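Local coordinates for agarase (Pseudoalteromonas fuliginea, PDB 6XJ9), which hydrolyses agarose, the galactan of red-algal cell walls, as a family 50 glycoside hydrolase, probably cutting its beta-1,4 linkages, at residues S155-N160 / G677-G682; L219-D224 / L363-P368; D224-N229 / G236-E241. All blocks are in the same frame, centred on the assembly; numbering follows the deposited sequence.

Interaction 1 of 3, residues S155-N160 / G677-G682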
loop_
_atom_site.group_PDB
_atom_site.type_symbol
_atom_site.label_atom_id
_atom_site.label_comp_id
_atom_site.label_asym_id
_atom_site.label_seq_id
_atom_site.Cartn_x
_atom_site.Cartn_y
_atom_site.Cartn_z
ATOM N N SER A 155 12.620 30.992 4.051
ATOM C CA SER A 155 12.045 30.451 2.829
ATOM C C SER A 155 10.519 30.514 2.883
ATOM O O SER A 155 9.857 30.453 1.851
ATOM C CB SER A 155 12.509 29.040 2.609
ATOM O OG SER A 155 11.919 28.170 3.568
ATOM N N GLY A 156 9.974 30.592 4.103
ATOM C CA GLY A 156 8.541 30.540 4.322
ATOM C C GLY A 156 7.988 29.116 4.240
ATOM O O GLY A 156 6.777 28.931 4.202
ATOM N N LEU A 157 8.887 28.124 4.204
ATOM C CA LEU A 157 8.520 26.721 4.264
ATOM C C LEU A 157 8.844 26.192 5.658
ATOM O O LEU A 157 9.981 26.322 6.106
ATOM C CB LEU A 157 9.335 25.948 3.221
ATOM C CG LEU A 157 8.792 25.941 1.791
ATOM C CD1 LEU A 157 9.126 27.232 1.057
ATOM C CD2 LEU A 157 9.353 24.749 1.026
ATOM N N ARG A 158 7.867 25.552 6.318
ATOM C CA ARG A 158 8.117 25.004 7.647
ATOM C C ARG A 158 9.316 24.056 7.587
ATOM O O ARG A 158 10.209 24.139 8.426
ATOM C CB ARG A 158 6.865 24.362 8.257
ATOM C CG ARG A 158 7.052 23.882 9.695
ATOM C CD ARG A 158 5.897 24.235 10.615
ATOM N NE ARG A 158 5.861 25.666 10.888
ATOM C CZ ARG A 158 4.764 26.385 11.116
ATOM N NH1 ARG A 158 3.574 25.814 11.105
ATOM N NH2 ARG A 158 4.861 27.682 11.347
ATOM N N SER A 159 9.335 23.186 6.572
ATOM C CA SER A 159 10.487 22.350 6.281
ATOM C C SER A 159 10.898 22.516 4.819
ATOM O O SER A 159 10.061 22.440 3.916
ATOM C CB SER A 159 10.206 20.918 6.620
ATOM O OG SER A 159 11.340 20.108 6.359
ATOM N N ASN A 160 12.205 22.738 4.612
ATOM C CA ASN A 160 12.798 23.070 3.326
ATOM C C ASN A 160 13.142 21.799 2.548
ATOM O O ASN A 160 13.282 20.726 3.127
ATOM C CB ASN A 160 14.119 23.832 3.519
ATOM C CG ASN A 160 13.997 25.339 3.605
ATOM O OD1 ASN A 160 12.974 25.921 3.262
ATOM N ND2 ASN A 160 15.073 25.991 4.016
ATOM N N GLY A 677 6.085 13.334 -1.790
ATOM C CA GLY A 677 6.817 14.348 -2.535
ATOM C C GLY A 677 6.731 15.719 -1.875
ATOM O O GLY A 677 7.173 16.711 -2.452
ATOM N N LEU A 678 6.140 15.777 -0.671
ATOM C CA LEU A 678 6.169 16.994 0.123
ATOM C C LEU A 678 7.403 16.974 1.019
ATOM O O LEU A 678 7.939 15.912 1.322
ATOM C CB LEU A 678 4.887 17.123 0.956
ATOM C CG LEU A 678 3.587 17.307 0.160
ATOM C CD1 LEU A 678 2.473 17.793 1.071
ATOM C CD2 LEU A 678 3.778 18.290 -0.986
ATOM N N PHE A 679 7.819 18.162 1.466
ATOM C CA PHE A 679 9.076 18.332 2.187
ATOM C C PHE A 679 8.892 18.188 3.695
ATOM O O PHE A 679 9.864 18.313 4.443
ATOM C CB PHE A 679 9.687 19.694 1.854
ATOM C CG PHE A 679 9.947 19.837 0.379
ATOM C CD1 PHE A 679 10.744 18.913 -0.283
ATOM C CD2 PHE A 679 9.335 20.844 -0.354
ATOM C CE1 PHE A 679 10.958 19.016 -1.649
ATOM C CE2 PHE A 679 9.565 20.953 -1.716
ATOM C CZ PHE A 679 10.374 20.041 -2.359
ATOM N N HIS A 680 7.648 17.932 4.124
ATOM C CA HIS A 680 7.335 17.785 5.534
ATOM C C HIS A 680 6.236 16.740 5.668
ATOM O O HIS A 680 5.137 16.918 5.137
ATOM C CB HIS A 680 6.918 19.137 6.128
ATOM C CG HIS A 680 7.013 19.218 7.616
ATOM N ND1 HIS A 680 6.636 18.175 8.442
ATOM C CD2 HIS A 680 7.400 20.222 8.428
ATOM C CE1 HIS A 680 6.811 18.528 9.699
ATOM N NE2 HIS A 680 7.293 19.770 9.712
ATOM N N PRO A 681 6.516 15.588 6.320
ATOM C CA PRO A 681 5.487 14.575 6.531
ATOM C C PRO A 681 4.409 15.058 7.502
ATOM O O PRO A 681 3.280 14.575 7.460
ATOM C CB PRO A 681 6.261 13.356 7.054
ATOM C CG PRO A 681 7.532 13.928 7.642
ATOM C CD PRO A 681 7.825 15.201 6.873
ATOM N N GLY A 682 4.749 16.032 8.353
ATOM C CA GLY A 682 3.776 16.567 9.296
ATOM C C GLY A 682 4.158 16.269 10.743
ATOM O O GLY A 682 5.333 16.309 11.103
#
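His680 swings CG anti to its backbone nitrogen (chi1 -161°), which brings CD2 of its imidazole to 3.4 Å from Ser159 CB, while Ser159 holds OG in the same position on its own backbone (chi1 -179°), carrying the hydroxyl to Phe679 O. Arg158 follows beside it: its CG packs 3.9 Å from the same His680 CD2, and the bent remainder of the chain then turns off, leaving the guanidinium nearly perpendicular to the ring. The ring is also held from within its own loop, where His680 ND1 accepts from Gly682 N at 2.9 Å, the donor tilted out of the ring plane. These two loops join distant parts of the chain. Residues 155-160 belong to the carbohydrate-binding-module-like domain, between strands 128-134 and 169-174, whereas 677-682 follow strand 664-666 of the seven-stranded sheet, consistent with a loop of the catalytic barrel. Ser159 OG lies 3.0 Å from Phe679 O, although its proton has another acceptor within reach. Leu157 CD2 comes to 4.1 Å from Phe679 CD2. Leu157 itself is positioned by an ST turn, in which Ser155 OG accepts from Leu157 N at 3.1 Å and donates to Asn160 OD1.

Interaction 2 of 3, residues L219-D224 / L363-P368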
loop_
_atom_site.group_PDB
_atom_site.type_symbol
_atom_site.label_atom_id
_atom_site.label_comp_id
_atom_site.label_asym_id
_atom_site.label_seq_id
_atom_site.Cartn_x
_atom_site.Cartn_y
_atom_site.Cartn_z
ATOM N N LEU A 219 16.064 25.844 -3.507
ATOM C CA LEU A 219 14.743 26.454 -3.424
ATOM C C LEU A 219 14.328 27.013 -4.783
ATOM O O LEU A 219 13.368 27.776 -4.865
ATOM C CB LEU A 219 14.749 27.565 -2.369
ATOM C CG LEU A 219 14.863 27.108 -0.913
ATOM C CD1 LEU A 219 15.193 28.286 -0.001
ATOM C CD2 LEU A 219 13.584 26.418 -0.445
ATOM N N THR A 220 15.051 26.632 -5.838
ATOM C CA THR A 220 14.817 27.155 -7.178
ATOM C C THR A 220 13.951 26.167 -7.947
ATOM O O THR A 220 14.326 25.003 -8.108
ATOM C CB THR A 220 16.138 27.433 -7.910
ATOM O OG1 THR A 220 16.811 28.424 -7.139
ATOM C CG2 THR A 220 15.945 27.936 -9.324
ATOM N N LYS A 221 12.776 26.656 -8.364
ATOM C CA LYS A 221 11.862 25.958 -9.252
ATOM C C LYS A 221 11.531 24.571 -8.703
ATOM O O LYS A 221 11.634 23.565 -9.412
ATOM C CB LYS A 221 12.413 25.978 -10.683
ATOM C CG LYS A 221 12.572 27.378 -11.260
ATOM C CD LYS A 221 12.473 27.437 -12.768
ATOM C CE LYS A 221 13.768 27.096 -13.463
ATOM N NZ LYS A 221 13.572 26.980 -14.931
ATOM N N ILE A 222 11.097 24.550 -7.432
ATOM C CA ILE A 222 10.754 23.317 -6.740
ATOM C C ILE A 222 9.278 22.971 -6.953
ATOM O O ILE A 222 8.859 21.858 -6.647
ATOM C CB ILE A 222 11.141 23.401 -5.244
ATOM C CG1 ILE A 222 10.484 24.589 -4.536
ATOM C CG2 ILE A 222 12.658 23.434 -5.111
ATOM C CD1 ILE A 222 10.647 24.585 -3.014
ATOM N N VAL A 223 8.507 23.921 -7.493
ATOM C CA VAL A 223 7.082 23.741 -7.762
ATOM C C VAL A 223 6.838 23.752 -9.275
ATOM O O VAL A 223 7.382 24.605 -9.974
ATOM C CB VAL A 223 6.258 24.840 -7.061
ATOM C CG1 VAL A 223 4.771 24.537 -7.081
ATOM C CG2 VAL A 223 6.720 25.065 -5.629
ATOM N N ASP A 224 6.032 22.802 -9.777
ATOM C CA ASP A 224 5.639 22.787 -11.187
ATOM C C ASP A 224 4.320 23.536 -11.361
ATOM O O ASP A 224 3.836 24.165 -10.421
ATOM C CB ASP A 224 5.627 21.381 -11.795
ATOM C CG ASP A 224 4.473 20.502 -11.328
ATOM O OD1 ASP A 224 3.499 21.042 -10.777
ATOM O OD2 ASP A 224 4.560 19.283 -11.505
ATOM N N LEU A 363 10.654 30.066 -6.192
ATOM C CA LEU A 363 10.161 28.730 -5.878
ATOM C C LEU A 363 9.431 28.131 -7.079
ATOM O O LEU A 363 9.458 26.922 -7.260
ATOM C CB LEU A 363 9.192 28.789 -4.692
ATOM C CG LEU A 363 9.744 29.265 -3.348
ATOM C CD1 LEU A 363 8.586 29.609 -2.419
ATOM C CD2 LEU A 363 10.653 28.222 -2.706
ATOM N N PHE A 364 8.767 28.984 -7.872
ATOM C CA PHE A 364 7.725 28.576 -8.805
ATOM C C PHE A 364 8.230 28.533 -10.249
ATOM O O PHE A 364 8.761 29.533 -10.752
ATOM C CB PHE A 364 6.528 29.523 -8.658
ATOM C CG PHE A 364 5.964 29.585 -7.257
ATOM C CD1 PHE A 364 5.282 28.500 -6.718
ATOM C CD2 PHE A 364 6.130 30.716 -6.470
ATOM C CE1 PHE A 364 4.774 28.549 -5.427
ATOM C CE2 PHE A 364 5.619 30.771 -5.180
ATOM C CZ PHE A 364 4.947 29.684 -4.657
ATOM N N GLU A 365 8.031 27.382 -10.916
ATOM C CA GLU A 365 8.284 27.245 -12.352
ATOM C C GLU A 365 7.326 28.124 -13.158
ATOM O O GLU A 365 7.708 28.626 -14.211
ATOM C CB GLU A 365 8.139 25.802 -12.846
ATOM C CG GLU A 365 9.391 24.961 -12.662
ATOM C CD GLU A 365 9.370 23.531 -13.181
ATOM O OE1 GLU A 365 8.273 22.984 -13.452
ATOM O OE2 GLU A 365 10.463 22.947 -13.282
ATOM N N TRP A 366 6.090 28.303 -12.658
ATOM C CA TRP A 366 5.020 28.960 -13.398
ATOM C C TRP A 366 4.010 29.568 -12.429
ATOM O O TRP A 366 3.555 28.908 -11.501
ATOM C CB TRP A 366 4.333 27.964 -14.354
ATOM C CG TRP A 366 3.037 28.417 -14.961
ATOM C CD1 TRP A 366 2.869 29.042 -16.167
ATOM C CD2 TRP A 366 1.710 28.257 -14.415
ATOM N NE1 TRP A 366 1.542 29.288 -16.403
ATOM C CE2 TRP A 366 0.806 28.825 -15.343
ATOM C CE3 TRP A 366 1.195 27.711 -13.230
ATOM C CZ2 TRP A 366 -0.574 28.847 -15.124
ATOM C CZ3 TRP A 366 -0.168 27.735 -13.013
ATOM C CH2 TRP A 366 -1.040 28.294 -13.952
ATOM N N LEU A 367 3.687 30.839 -12.660
ATOM C CA LEU A 367 2.476 31.464 -12.161
ATOM C C LEU A 367 1.766 32.040 -13.378
ATOM O O LEU A 367 2.431 32.416 -14.339
ATOM C CB LEU A 367 2.862 32.579 -11.185
ATOM C CG LEU A 367 3.416 32.132 -9.834
ATOM C CD1 LEU A 367 3.779 33.345 -8.986
ATOM C CD2 LEU A 367 2.410 31.248 -9.107
ATOM N N PRO A 368 0.416 32.119 -13.412
ATOM C CA PRO A 368 -0.264 32.700 -14.567
ATOM C C PRO A 368 -0.186 34.219 -14.459
ATOM O O PRO A 368 0.309 34.747 -13.464
ATOM C CB PRO A 368 -1.708 32.232 -14.368
ATOM C CG PRO A 368 -1.857 32.183 -12.858
ATOM C CD PRO A 368 -0.518 31.683 -12.359
HETATM O O HOH W 1 12.513 22.614 -11.665
HETATM O O HOH W 2 4.925 26.793 -10.324
#
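The Phe364 ring meets Val223 obliquely, with Val223 CB 3.8 Å from Phe364 CD1, while Leu363 CB sits over the centre of one ring face; the neighbouring Trp366 has Pro368 N over one face of its indole. Between the backbones is a single beta bridge, Val223 with Phe364, bonded in the parallel pattern: Val223 N donates to Leu363 O at 3.2 Å, and Glu365 N to Val223 O at 3.0 Å. It ties the long loop between strand 199-210 and helix 242-252 to the loop running toward strand 378-381 of the four-stranded antiparallel sheet. Leu363 O is gripped twice, since Ile222 N also reaches it in a weak, bent bond. Beside it the apolar side chains of Leu219 and Ile222 each lie alongside Leu363. Ile222 turns CG1 between its own N and carbonyl carbon (chi1 57°), and the chain runs on until CD1 touches Leu363 CD2 at 3.7 Å; Leu219 CD2 packs against that same methyl group. On the exposed side Lys221 and Glu365 cross at about a right angle, CB of the lysine 3.8 Å from CG of the glutamate, their charged ends too far apart to pair. A water bridges this pair, donating to both Lys221 O and Glu365 OE2, each at 2.6 Å, and a second water accepts from Trp366 N at 3.0 Å and lies 2.8 Å from Asp224 O.

Interaction 3 of 3, residues D224-N229 / G236-E241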
loop_
_atom_site.group_PDB
_atom_site.type_symbol
_atom_site.label_atom_id
_atom_site.label_comp_id
_atom_site.label_asym_id
_atom_site.label_seq_id
_atom_site.Cartn_x
_atom_site.Cartn_y
_atom_site.Cartn_z
ATOM N N ASP A 224 6.032 22.802 -9.777
ATOM C CA ASP A 224 5.639 22.787 -11.187
ATOM C C ASP A 224 4.320 23.536 -11.361
ATOM O O ASP A 224 3.836 24.165 -10.421
ATOM C CB ASP A 224 5.627 21.381 -11.795
ATOM C CG ASP A 224 4.473 20.502 -11.328
ATOM O OD1 ASP A 224 3.499 21.042 -10.777
ATOM O OD2 ASP A 224 4.560 19.283 -11.505
ATOM N N GLU A 225 3.738 23.462 -12.568
ATOM C CA GLU A 225 2.580 24.282 -12.896
ATOM C C GLU A 225 1.324 23.733 -12.222
ATOM O O GLU A 225 0.298 24.412 -12.214
ATOM C CB GLU A 225 2.387 24.409 -14.414
ATOM C CG GLU A 225 1.859 23.146 -15.071
ATOM C CD GLU A 225 2.934 22.201 -15.579
ATOM O OE1 GLU A 225 4.034 22.178 -14.973
ATOM O OE2 GLU A 225 2.678 21.489 -16.587
ATOM N N PHE A 226 1.413 22.502 -11.687
ATOM C CA PHE A 226 0.288 21.855 -11.018
ATOM C C PHE A 226 0.401 22.011 -9.499
ATOM O O PHE A 226 -0.438 21.503 -8.753
ATOM C CB PHE A 226 0.193 20.379 -11.402
ATOM C CG PHE A 226 -0.002 20.115 -12.876
ATOM C CD1 PHE A 226 -1.190 20.458 -13.511
ATOM C CD2 PHE A 226 1.013 19.548 -13.632
ATOM C CE1 PHE A 226 -1.360 20.222 -14.870
ATOM C CE2 PHE A 226 0.845 19.313 -14.993
ATOM C CZ PHE A 226 -0.340 19.656 -15.611
ATOM N N GLY A 227 1.448 22.719 -9.060
ATOM C CA GLY A 227 1.741 22.896 -7.646
ATOM C C GLY A 227 2.412 21.667 -7.040
ATOM O O GLY A 227 2.361 21.478 -5.827
ATOM N N GLN A 228 3.052 20.855 -7.893
ATOM C CA GLN A 228 3.685 19.616 -7.462
ATOM C C GLN A 228 5.184 19.836 -7.293
ATOM O O GLN A 228 5.725 20.840 -7.746
ATOM C CB GLN A 228 3.433 18.486 -8.464
ATOM C CG GLN A 228 1.958 18.210 -8.760
ATOM C CD GLN A 228 1.825 17.118 -9.798
ATOM O OE1 GLN A 228 1.226 16.068 -9.556
ATOM N NE2 GLN A 228 2.428 17.334 -10.958
ATOM N N ASN A 229 5.829 18.897 -6.596
ATOM C CA ASN A 229 7.272 18.793 -6.516
ATOM C C ASN A 229 7.788 18.620 -7.948
ATOM O O ASN A 229 7.540 17.589 -8.570
ATOM C CB ASN A 229 7.637 17.602 -5.628
ATOM C CG ASN A 229 9.110 17.457 -5.315
ATOM O OD1 ASN A 229 9.959 17.723 -6.159
ATOM N ND2 ASN A 229 9.421 16.966 -4.122
ATOM N N GLY A 236 1.652 9.054 -8.102
ATOM C CA GLY A 236 0.505 9.930 -8.301
ATOM C C GLY A 236 0.851 11.306 -8.883
ATOM O O GLY A 236 -0.019 12.166 -9.006
ATOM N N LYS A 237 2.110 11.521 -9.274
ATOM C CA LYS A 237 2.485 12.788 -9.884
ATOM C C LYS A 237 1.845 12.908 -11.271
ATOM O O LYS A 237 1.925 11.977 -12.068
ATOM C CB LYS A 237 4.011 12.913 -9.971
ATOM C CG LYS A 237 4.515 14.151 -10.705
ATOM C CD LYS A 237 5.997 14.465 -10.497
ATOM C CE LYS A 237 6.391 15.806 -11.080
ATOM N NZ LYS A 237 7.813 16.153 -10.817
ATOM N N VAL A 238 1.256 14.077 -11.550
ATOM C CA VAL A 238 0.609 14.415 -12.811
ATOM C C VAL A 238 1.654 15.024 -13.746
ATOM O O VAL A 238 2.440 15.883 -13.336
ATOM C CB VAL A 238 -0.557 15.398 -12.571
ATOM C CG1 VAL A 238 -0.965 16.134 -13.844
ATOM C CG2 VAL A 238 -1.770 14.707 -11.964
ATOM N N HIS A 239 1.645 14.590 -15.016
ATOM C CA HIS A 239 2.609 15.104 -15.978
ATOM C C HIS A 239 1.954 15.990 -17.038
ATOM O O HIS A 239 2.626 16.830 -17.630
ATOM C CB HIS A 239 3.474 13.979 -16.562
ATOM C CG HIS A 239 4.460 13.455 -15.575
ATOM N ND1 HIS A 239 5.560 14.192 -15.178
ATOM C CD2 HIS A 239 4.514 12.288 -14.896
ATOM C CE1 HIS A 239 6.261 13.496 -14.305
ATOM N NE2 HIS A 239 5.637 12.325 -14.114
ATOM N N SER A 240 0.651 15.803 -17.275
ATOM C CA SER A 240 -0.040 16.620 -18.257
ATOM C C SER A 240 -1.463 16.898 -17.793
ATOM O O SER A 240 -2.070 16.072 -17.113
ATOM C CB SER A 240 -0.026 15.980 -19.630
ATOM O OG SER A 240 -0.766 14.765 -19.630
ATOM N N GLU A 241 -1.979 18.057 -18.213
ATOM C CA GLU A 241 -3.331 18.491 -17.911
ATOM C C GLU A 241 -4.355 17.415 -18.273
ATOM O O GLU A 241 -5.366 17.291 -17.589
ATOM C CB GLU A 241 -3.614 19.821 -18.606
ATOM C CG GLU A 241 -5.003 20.359 -18.338
ATOM C CD GLU A 241 -5.125 21.847 -18.600
ATOM O OE1 GLU A 241 -4.124 22.566 -18.400
ATOM O OE2 GLU A 241 -6.221 22.280 -19.003
HETATM O O HOH W 3 4.205 17.779 -14.272
HETATM O O HOH W 4 7.171 18.424 -12.799
HETATM O O HOH W 5 4.459 18.859 -16.760
#
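A type I turn from Asp224 to Gly227, closed by the bond from Gly227 N to Asp224 O, presents Phe226 and Gln228 to the extended run at Lys237 and Val238, with the CA atoms of Phe226 and Val238 7.7 Å apart. Gln228 does most of the polar work. Its chain runs extended beyond CG (chi2 178°), delivering the amide to the backbone of Val238: OE1 takes Val238 N at 2.8 Å in an almost straight bond, and NE2 gives a proton to Val238 O, also at 2.8 Å and in the amide plane. The other N-H of NE2 goes to Asp224 OD2 at 2.9 Å, on the syn lone pair, so three bonds hold this buried amide flat and fix which end is oxygen. A leucine in place of Gln228 would probably leave the N and O of Val238 without these mates and deprive Asp224 OD2 of a donor. Phe226 is sandwiched: Val238 CG1 stands over one face in a CH-pi contact, 3.9 Å from the ring centroid, and Glu225 CG covers the opposite face, while His239 O lies near the plane at the edge. Lys237, fully extended, reaches past Asp224 to put NZ 2.7 Å from Asn229 O; NZ also binds Gln232 O in the intervening loop. Asp224 OD2 stays 4.6 Å from Lys237 NZ, beyond a salt bridge, but a water lies between the two, within reach of Asp224 OD2 and accepting only weakly from Lys237 NZ. The other carboxylate oxygen, OD1, accepts Phe226 N and Gln228 N from opposite faces of its plane, the first of these bonds making an Asx turn over the type I beta turn.

In the fold
Along the chain the contacts are nested: interaction 3 lies within the loop closed by interaction 2, and both fall inside the span of 516 residues closed by interaction 1. The centres of interactions 2 and 3 are about 11 Å apart, and the two share Asp224 in the long loop between strand 199-210 and helix 242-252. Interaction 1, centred about 15 and 17 Å from them, touches both: Phe679 packs on Ile222, and Asn229 ND2 bonds to Gly677 O. All three lie on one side of the chain's centre. The loop between strand 199-210 and helix 242-252 thus touches the 155-160 loop, the loop after strand 664-666 and the loop before strand 378-381.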